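Local coordinates for protein putative aspartate aminotransferase (Thermus thermophilus, PDB 1IUG) that binds pyridoxal 5'-phosphate and probably transfers amino groups between amino acids and 2-oxo acids, as class-V aminotransferases do, at residues H26-A31 with G225-T230. Sequence-based numbering, arbitrary orientation.
Sequences HHRTEA and GESAWT. With PO4 (phosphate ion), chain D.
This is a loop-to-loop contact in which His27 and Arg28, on the type I turn leading into helix 30-47, reach across to Glu226, Ser227 and Thr230 in the link between helices 215-222 and 233-246. His27 holds its imidazole across Thr230: the CG2 methyl sits over the centre of one ring face, a CH-pi contact of 4.0 Å to the centroid and 5° off the normal. CG of Arg28 covers the opposite face, so the ring is sandwiched between two aliphatic groups. At the ring edge, His27 NE2 gives a weak hydrogen bond, 3.5 Å long, to O4 of a separate phosphate ion, probably from the crystallisation liquor. An alanine in place of His27 would lose this ring and would probably leave the Thr230 methyl and the Arg28 chain less well packed.

Arg28 bends at chi2 and chi3 to bring its guanidinium toward residues 226-227. OE1 of Glu226 lies 3.2 Å from Arg28 NE but above the guanidinium plane, with the two planar groups 79° apart, so the salt bridge is charge attraction without an N-H aimed at the oxygen; OE1 also pairs with Arg33. Farther along, Arg28 NH2 comes to 3.0 Å from the carbonyl O of Ser227, and a water links NH2 to Ser227 OG. Ser227 OG in turn donates to Trp229 O at 2.5 Å, nearly along the C=O axis.

Thr230 OG1 hydrogen-bonds the lysine-pyridoxal-phosphate side chain (LLP) of the second subunit, and Arg89 NH2 of that subunit hydrogen-bonds the phosphate ion. The contact thus borders a dimer-interface cofactor site, consistent with the fold-type I (class-V) aminotransferase dimer, in which residues of one subunit reach the cofactor of the other.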
loop_
_atom_site.group_PDB
_atom_site.type_symbol
_atom_site.label_atom_id
_atom_site.label_comp_id
_atom_site.label_asym_id
_atom_site.label_seq_id
_atom_site.Cartn_x
_atom_site.Cartn_y
_atom_site.Cartn_z
ATOM N N HIS A 26 -10.560 1.988 -13.949
ATOM C CA HIS A 26 -10.641 3.188 -13.126
ATOM C C HIS A 26 -11.470 2.788 -11.909
ATOM O O HIS A 26 -12.536 2.187 -12.051
ATOM C CB HIS A 26 -11.315 4.340 -13.875
ATOM C CG HIS A 26 -11.238 5.646 -13.149
ATOM N ND1 HIS A 26 -12.214 6.070 -12.274
ATOM C CD2 HIS A 26 -10.285 6.606 -13.142
ATOM C CE1 HIS A 26 -11.864 7.235 -11.757
ATOM N NE2 HIS A 26 -10.698 7.582 -12.268
ATOM N N HIS A 27 -10.971 3.112 -10.720
ATOM C CA HIS A 27 -11.629 2.756 -9.463
ATOM C C HIS A 27 -13.016 3.355 -9.198
ATOM O O HIS A 27 -13.706 2.923 -8.272
ATOM C CB HIS A 27 -10.700 3.058 -8.287
ATOM C CG HIS A 27 -10.345 4.507 -8.154
ATOM N ND1 HIS A 27 -9.797 5.237 -9.186
ATOM C CD2 HIS A 27 -10.459 5.358 -7.108
ATOM C CE1 HIS A 27 -9.587 6.477 -8.781
ATOM N NE2 HIS A 27 -9.980 6.576 -7.524
ATOM N N ARG A 28 -13.418 4.347 -9.993
ATOM C CA ARG A 28 -14.727 4.981 -9.824
ATOM C C ARG A 28 -15.777 4.502 -10.831
ATOM O O ARG A 28 -16.930 4.937 -10.789
ATOM C CB ARG A 28 -14.609 6.509 -9.874
ATOM C CG ARG A 28 -13.876 7.123 -8.689
ATOM C CD ARG A 28 -14.574 6.809 -7.375
ATOM N NE ARG A 28 -13.649 6.288 -6.368
ATOM C CZ ARG A 28 -13.203 6.980 -5.323
ATOM N NH1 ARG A 28 -13.597 8.232 -5.135
ATOM N NH2 ARG A 28 -12.359 6.419 -4.465
ATOM N N THR A 29 -15.379 3.623 -11.745
ATOM C CA THR A 29 -16.316 3.097 -12.730
ATOM C C THR A 29 -17.211 2.078 -12.016
ATOM O O THR A 29 -16.814 1.514 -10.995
ATOM C CB THR A 29 -15.576 2.442 -13.922
ATOM O OG1 THR A 29 -16.506 2.180 -14.980
ATOM C CG2 THR A 29 -14.913 1.141 -13.508
ATOM N N GLU A 30 -18.421 1.867 -12.529
ATOM C CA GLU A 30 -19.355 0.924 -11.915
ATOM C C GLU A 30 -18.802 -0.503 -11.846
ATOM O O GLU A 30 -19.124 -1.256 -10.924
ATOM C CB GLU A 30 -20.698 0.939 -12.649
ATOM C CG GLU A 30 -21.809 0.180 -11.927
ATOM C CD GLU A 30 -22.026 0.664 -10.492
ATOM O OE1 GLU A 30 -22.172 1.889 -10.280
ATOM O OE2 GLU A 30 -22.053 -0.183 -9.574
ATOM N N ALA A 31 -17.957 -0.856 -12.811
ATOM C CA ALA A 31 -17.343 -2.178 -12.862
ATOM C C ALA A 31 -16.413 -2.380 -11.669
ATOM O O ALA A 31 -16.388 -3.457 -11.064
ATOM C CB ALA A 31 -16.568 -2.345 -14.158
ATOM N N GLY A 225 -18.729 0.665 -1.964
ATOM C CA GLY A 225 -17.872 0.115 -3.000
ATOM C C GLY A 225 -16.749 1.039 -3.428
ATOM O O GLY A 225 -16.129 0.828 -4.472
ATOM N N GLU A 226 -16.501 2.075 -2.629
ATOM C CA GLU A 226 -15.435 3.032 -2.908
ATOM C C GLU A 226 -14.364 2.815 -1.850
ATOM O O GLU A 226 -14.408 1.851 -1.089
ATOM C CB GLU A 226 -15.935 4.473 -2.763
ATOM C CG GLU A 226 -17.371 4.729 -3.183
ATOM C CD GLU A 226 -17.518 5.093 -4.645
ATOM O OE1 GLU A 226 -16.492 5.265 -5.340
ATOM O OE2 GLU A 226 -18.678 5.219 -5.096
ATOM N N SER A 227 -13.413 3.737 -1.802
ATOM C CA SER A 227 -12.335 3.714 -0.822
ATOM C C SER A 227 -11.945 5.175 -0.625
ATOM O O SER A 227 -12.282 6.027 -1.454
ATOM C CB SER A 227 -11.145 2.866 -1.298
ATOM O OG SER A 227 -10.632 3.324 -2.535
ATOM N N ALA A 228 -11.304 5.475 0.499
ATOM C CA ALA A 228 -10.905 6.845 0.796
ATOM C C ALA A 228 -9.986 7.409 -0.284
ATOM O O ALA A 228 -10.203 8.518 -0.766
ATOM C CB ALA A 228 -10.232 6.914 2.156
ATOM N N TRP A 229 -8.987 6.626 -0.683
ATOM C CA TRP A 229 -8.022 7.046 -1.705
ATOM C C TRP A 229 -8.047 6.026 -2.842
ATOM O O TRP A 229 -8.911 5.150 -2.867
ATOM C CB TRP A 229 -6.612 7.119 -1.099
ATOM C CG TRP A 229 -6.606 7.328 0.392
ATOM C CD1 TRP A 229 -6.250 6.414 1.348
ATOM C CD2 TRP A 229 -7.027 8.503 1.098
ATOM N NE1 TRP A 229 -6.431 6.946 2.602
ATOM C CE2 TRP A 229 -6.906 8.225 2.478
ATOM C CE3 TRP A 229 -7.495 9.764 0.696
ATOM C CZ2 TRP A 229 -7.238 9.165 3.463
ATOM C CZ3 TRP A 229 -7.826 10.698 1.676
ATOM C CH2 TRP A 229 -7.694 10.391 3.043
ATOM N N THR A 230 -7.117 6.133 -3.787
ATOM C CA THR A 230 -7.078 5.179 -4.888
ATOM C C THR A 230 -6.610 3.838 -4.343
ATOM O O THR A 230 -5.571 3.750 -3.685
ATOM C CB THR A 230 -6.131 5.626 -6.008
ATOM O OG1 THR A 230 -6.462 6.961 -6.403
ATOM C CG2 THR A 230 -6.270 4.708 -7.221
HETATM P P PO4 D . -8.349 10.213 -4.559
HETATM O O1 PO4 D . -8.593 11.285 -5.633
HETATM O O2 PO4 D . -6.852 10.046 -4.276
HETATM O O3 PO4 D . -9.097 10.541 -3.274
HETATM O O4 PO4 D . -8.890 8.858 -5.146
HETATM O O HOH W 1 -12.236 3.378 -4.915
#